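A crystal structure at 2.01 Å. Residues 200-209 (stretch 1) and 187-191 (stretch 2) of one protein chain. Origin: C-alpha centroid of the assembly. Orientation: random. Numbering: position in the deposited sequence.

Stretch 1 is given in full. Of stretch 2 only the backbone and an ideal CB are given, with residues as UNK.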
# COMPACT_ATOMS: atom_id res chain seq x y z
N VAL A 200 -10.31 -3.50 -9.41
CA VAL A 200 -9.34 -2.97 -8.46
C VAL A 200 -8.52 -4.10 -7.83
O VAL A 200 -9.07 -5.01 -7.22
CB VAL A 200 -10.03 -2.17 -7.33
CG1 VAL A 200 -8.99 -1.58 -6.38
CG2 VAL A 200 -10.90 -1.07 -7.92
N TYR A 201 -7.20 -4.02 -7.99
CA TYR A 201 -6.29 -5.02 -7.44
C TYR A 201 -5.53 -4.49 -6.22
O TYR A 201 -5.07 -3.35 -6.22
CB TYR A 201 -5.29 -5.47 -8.51
CG TYR A 201 -5.92 -6.09 -9.73
CD1 TYR A 201 -6.35 -7.41 -9.71
CD2 TYR A 201 -6.09 -5.36 -10.90
CE1 TYR A 201 -6.93 -7.98 -10.82
CE2 TYR A 201 -6.66 -5.93 -12.02
CZ TYR A 201 -7.08 -7.24 -11.97
OH TYR A 201 -7.66 -7.81 -13.08
N LYS A 202 -5.41 -5.33 -5.20
CA LYS A 202 -4.68 -4.99 -3.99
C LYS A 202 -3.24 -5.51 -4.04
O LYS A 202 -2.40 -5.11 -3.23
CB LYS A 202 -5.41 -5.54 -2.76
CG LYS A 202 -6.64 -4.71 -2.39
CD LYS A 202 -7.59 -5.46 -1.47
CE LYS A 202 -7.04 -5.56 -0.06
NZ LYS A 202 -8.12 -5.82 0.93
N THR A 203 -2.97 -6.40 -4.98
CA THR A 203 -1.61 -6.79 -5.33
C THR A 203 -1.45 -6.59 -6.83
O THR A 203 -2.42 -6.70 -7.58
CB THR A 203 -1.29 -8.25 -4.95
OG1 THR A 203 -2.23 -9.13 -5.57
CG2 THR A 203 -1.34 -8.43 -3.44
N ALA A 204 -0.23 -6.28 -7.27
CA ALA A 204 0.02 -5.97 -8.68
C ALA A 204 -0.47 -7.08 -9.60
O ALA A 204 -0.14 -8.25 -9.38
CB ALA A 204 1.50 -5.71 -8.91
N PRO A 205 -1.27 -6.73 -10.62
CA PRO A 205 -1.77 -7.75 -11.55
C PRO A 205 -0.73 -8.10 -12.62
O PRO A 205 0.26 -7.39 -12.76
CB PRO A 205 -2.99 -7.07 -12.16
CG PRO A 205 -2.63 -5.63 -12.19
CD PRO A 205 -1.77 -5.39 -10.97
N ASP A 206 -0.96 -9.19 -13.34
CA ASP A 206 -0.05 -9.62 -14.41
C ASP A 206 0.23 -8.50 -15.40
O ASP A 206 1.29 -8.45 -16.02
CB ASP A 206 -0.63 -10.83 -15.14
CG ASP A 206 -0.72 -12.06 -14.27
OD1 ASP A 206 -0.73 -11.92 -13.03
OD2 ASP A 206 -0.79 -13.18 -14.82
N SER A 207 -0.74 -7.60 -15.55
CA SER A 207 -0.61 -6.45 -16.43
C SER A 207 0.46 -5.47 -15.96
O SER A 207 0.92 -4.62 -16.73
CB SER A 207 -1.95 -5.73 -16.55
OG SER A 207 -1.82 -4.55 -17.32
N TRP A 208 0.86 -5.58 -14.70
CA TRP A 208 1.90 -4.73 -14.13
C TRP A 208 3.26 -5.37 -14.39
O TRP A 208 3.66 -6.31 -13.70
CB TRP A 208 1.65 -4.52 -12.64
CG TRP A 208 2.60 -3.61 -11.93
CD1 TRP A 208 3.65 -3.98 -11.14
CD2 TRP A 208 2.59 -2.18 -11.93
NE1 TRP A 208 4.29 -2.87 -10.64
CE2 TRP A 208 3.66 -1.75 -11.12
CE3 TRP A 208 1.78 -1.21 -12.54
CZ2 TRP A 208 3.94 -0.41 -10.90
CZ3 TRP A 208 2.06 0.12 -12.32
CH2 TRP A 208 3.13 0.51 -11.51
N GLU A 209 3.96 -4.86 -15.40
CA GLU A 209 5.18 -5.49 -15.89
C GLU A 209 6.39 -5.23 -15.00
O GLU A 209 7.45 -5.84 -15.18
CB GLU A 209 5.48 -5.01 -17.31
CG GLU A 209 4.27 -5.06 -18.23
CD GLU A 209 3.78 -6.47 -18.51
OE1 GLU A 209 3.26 -6.70 -19.62
OE2 GLU A 209 3.91 -7.35 -17.63
N UNK A 187 -0.76 2.50 1.61
CA UNK A 187 -1.69 1.69 0.84
C UNK A 187 -1.45 1.87 -0.66
O UNK A 187 -1.30 3.00 -1.13
CB UNK A 187 -3.13 2.05 1.20
N UNK A 188 -1.43 0.76 -1.39
CA UNK A 188 -1.19 0.80 -2.83
C UNK A 188 -2.23 -0.03 -3.57
O UNK A 188 -2.55 -1.15 -3.17
CB UNK A 188 0.22 0.30 -3.15
N UNK A 189 -2.76 0.53 -4.66
CA UNK A 189 -3.79 -0.14 -5.45
C UNK A 189 -3.49 -0.05 -6.95
O UNK A 189 -2.80 0.86 -7.40
CB UNK A 189 -5.16 0.47 -5.15
N UNK A 190 -4.03 -1.01 -7.71
CA UNK A 190 -3.93 -1.01 -9.16
C UNK A 190 -5.33 -1.11 -9.76
O UNK A 190 -6.13 -1.94 -9.34
CB UNK A 190 -3.04 -2.16 -9.65
N UNK A 191 -5.61 -0.26 -10.75
CA UNK A 191 -6.94 -0.21 -11.36
C UNK A 191 -6.87 -0.37 -12.87
O UNK A 191 -6.00 0.20 -13.53
CB UNK A 191 -7.64 1.11 -11.01

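The two stretches run antiparallel where they meet. Position 190 pairs with Tyr201 through two backbone hydrogen bonds. Tyr201 N donates to O of 190 at 2.7 Å, and N of 190 donates to Tyr201 O at 3.0 Å. Both are close to straight. Position 191 faces Val200 as the neighbouring non-hydrogen-bonded pair, with CA atoms 4.7 Å apart.

Position 187 lies beyond this pairing. Its ideal CB has nothing of stretch 1 within 5.5 Å. Stretch 1 therefore sets no preference, and many residues would do. The deposited residue is Thr187, which makes no contact with stretch 1. Its OG1 is hydrogen-bonded elsewhere in the structure.

Position 188 has extended backbone angles, -131/135, and its CA-to-CB bond points sideways. The ideal CB again has nothing of stretch 1 within 5.5 Å. Polar, charged or beta-branched residues would all fit. The residue is Glu188, with chi1 and chi2 both t. Its end comes nearer to stretch 1 but stays 5.3 Å away. The backbone does more here: a water donates to Glu188 O at 2.7 Å and to Lys202 O at 3.0 Å. It links the two stretches just past the direct hydrogen bonds.

Position 189 also starts sideways. Its ideal CB is 4.0 Å from Tyr201 O and 4.5 Å from Val200 CG1. The CG1 methyl of Val200 and the aliphatic part of Lys202 offer an apolar surface. Leucine, isoleucine, valine or methionine would suit it. The residue is Leu189, chi1 m and chi2 t. Its CD2 reaches Lys202 CG at 3.9 Å and Val200 CG1 at 4.3 Å. Leu189 CA also makes a CA-H...O contact with Tyr201 O, at 3.5 Å.

Position 190 points to the same sheet face as Tyr201. Its ideal CB is 3.7 Å from Pro205 CD and 5.0 Å from Ala204 CA. Beyond it, the loop from Lys202 to Pro205 and the ring of Trp208 border a broad space. Phenylalanine, tyrosine, tryptophan or a long aliphatic residue could use it; a small one would leave much of this surface untouched. The residue is Trp190, with 167 Å² covered by stretch 1, the largest share of any residue here. Ala204 CB lies over its six-membered ring, 3.9 Å from the centroid, in a CH-pi contact. Pro205 CD makes a second, off-centre CH-pi contact, 4.2 Å from the centroid of the five-membered ring. The edge of Trp190 meets the face of Trp208, with planes at 67°. Trp190 NE1 sits over that face, 3.3 Å from Trp208 CD2. The type I turn from Pro205 to Trp208, closed by Trp208 N to Pro205 O at 2.7 Å, brings the chain round to this ring.

Position 191 points to the same sheet face as Val200. Its ideal CB is 5.0 Å from Val200 CG2. Valine, isoleucine or threonine would suit this extended backbone. The residue is Val191, chi1 t. Its CG2 meets Val200 CG2 at 4.4 Å, a loose apolar contact.

Stretch 2 187-191: TELWV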
# COMPACT_ATOMS: atom_id res chain seq x y z
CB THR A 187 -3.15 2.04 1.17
OG1 THR A 187 -3.38 1.85 2.57
CG2 THR A 187 -4.13 1.17 0.38
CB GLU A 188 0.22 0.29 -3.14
CG GLU A 188 0.64 0.49 -4.59
CD GLU A 188 2.09 0.10 -4.84
OE1 GLU A 188 2.64 -0.67 -4.03
OE2 GLU A 188 2.66 0.56 -5.84
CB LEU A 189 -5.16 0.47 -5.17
CG LEU A 189 -5.65 0.40 -3.72
CD1 LEU A 189 -6.87 1.29 -3.54
CD2 LEU A 189 -5.98 -1.03 -3.34
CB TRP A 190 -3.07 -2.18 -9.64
CG TRP A 190 -1.63 -2.08 -9.26
CD1 TRP A 190 -0.61 -1.60 -10.03
CD2 TRP A 190 -1.04 -2.47 -8.01
NE1 TRP A 190 0.57 -1.66 -9.33
CE2 TRP A 190 0.33 -2.20 -8.10
CE3 TRP A 190 -1.55 -3.03 -6.84
CZ2 TRP A 190 1.21 -2.46 -7.04
CZ3 TRP A 190 -0.68 -3.29 -5.79
CH2 TRP A 190 0.69 -3.00 -5.91
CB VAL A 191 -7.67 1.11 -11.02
CG1 VAL A 191 -9.10 1.08 -11.54
CG2 VAL A 191 -7.65 1.36 -9.52
O HOH W 1 -3.18 -2.96 -1.27
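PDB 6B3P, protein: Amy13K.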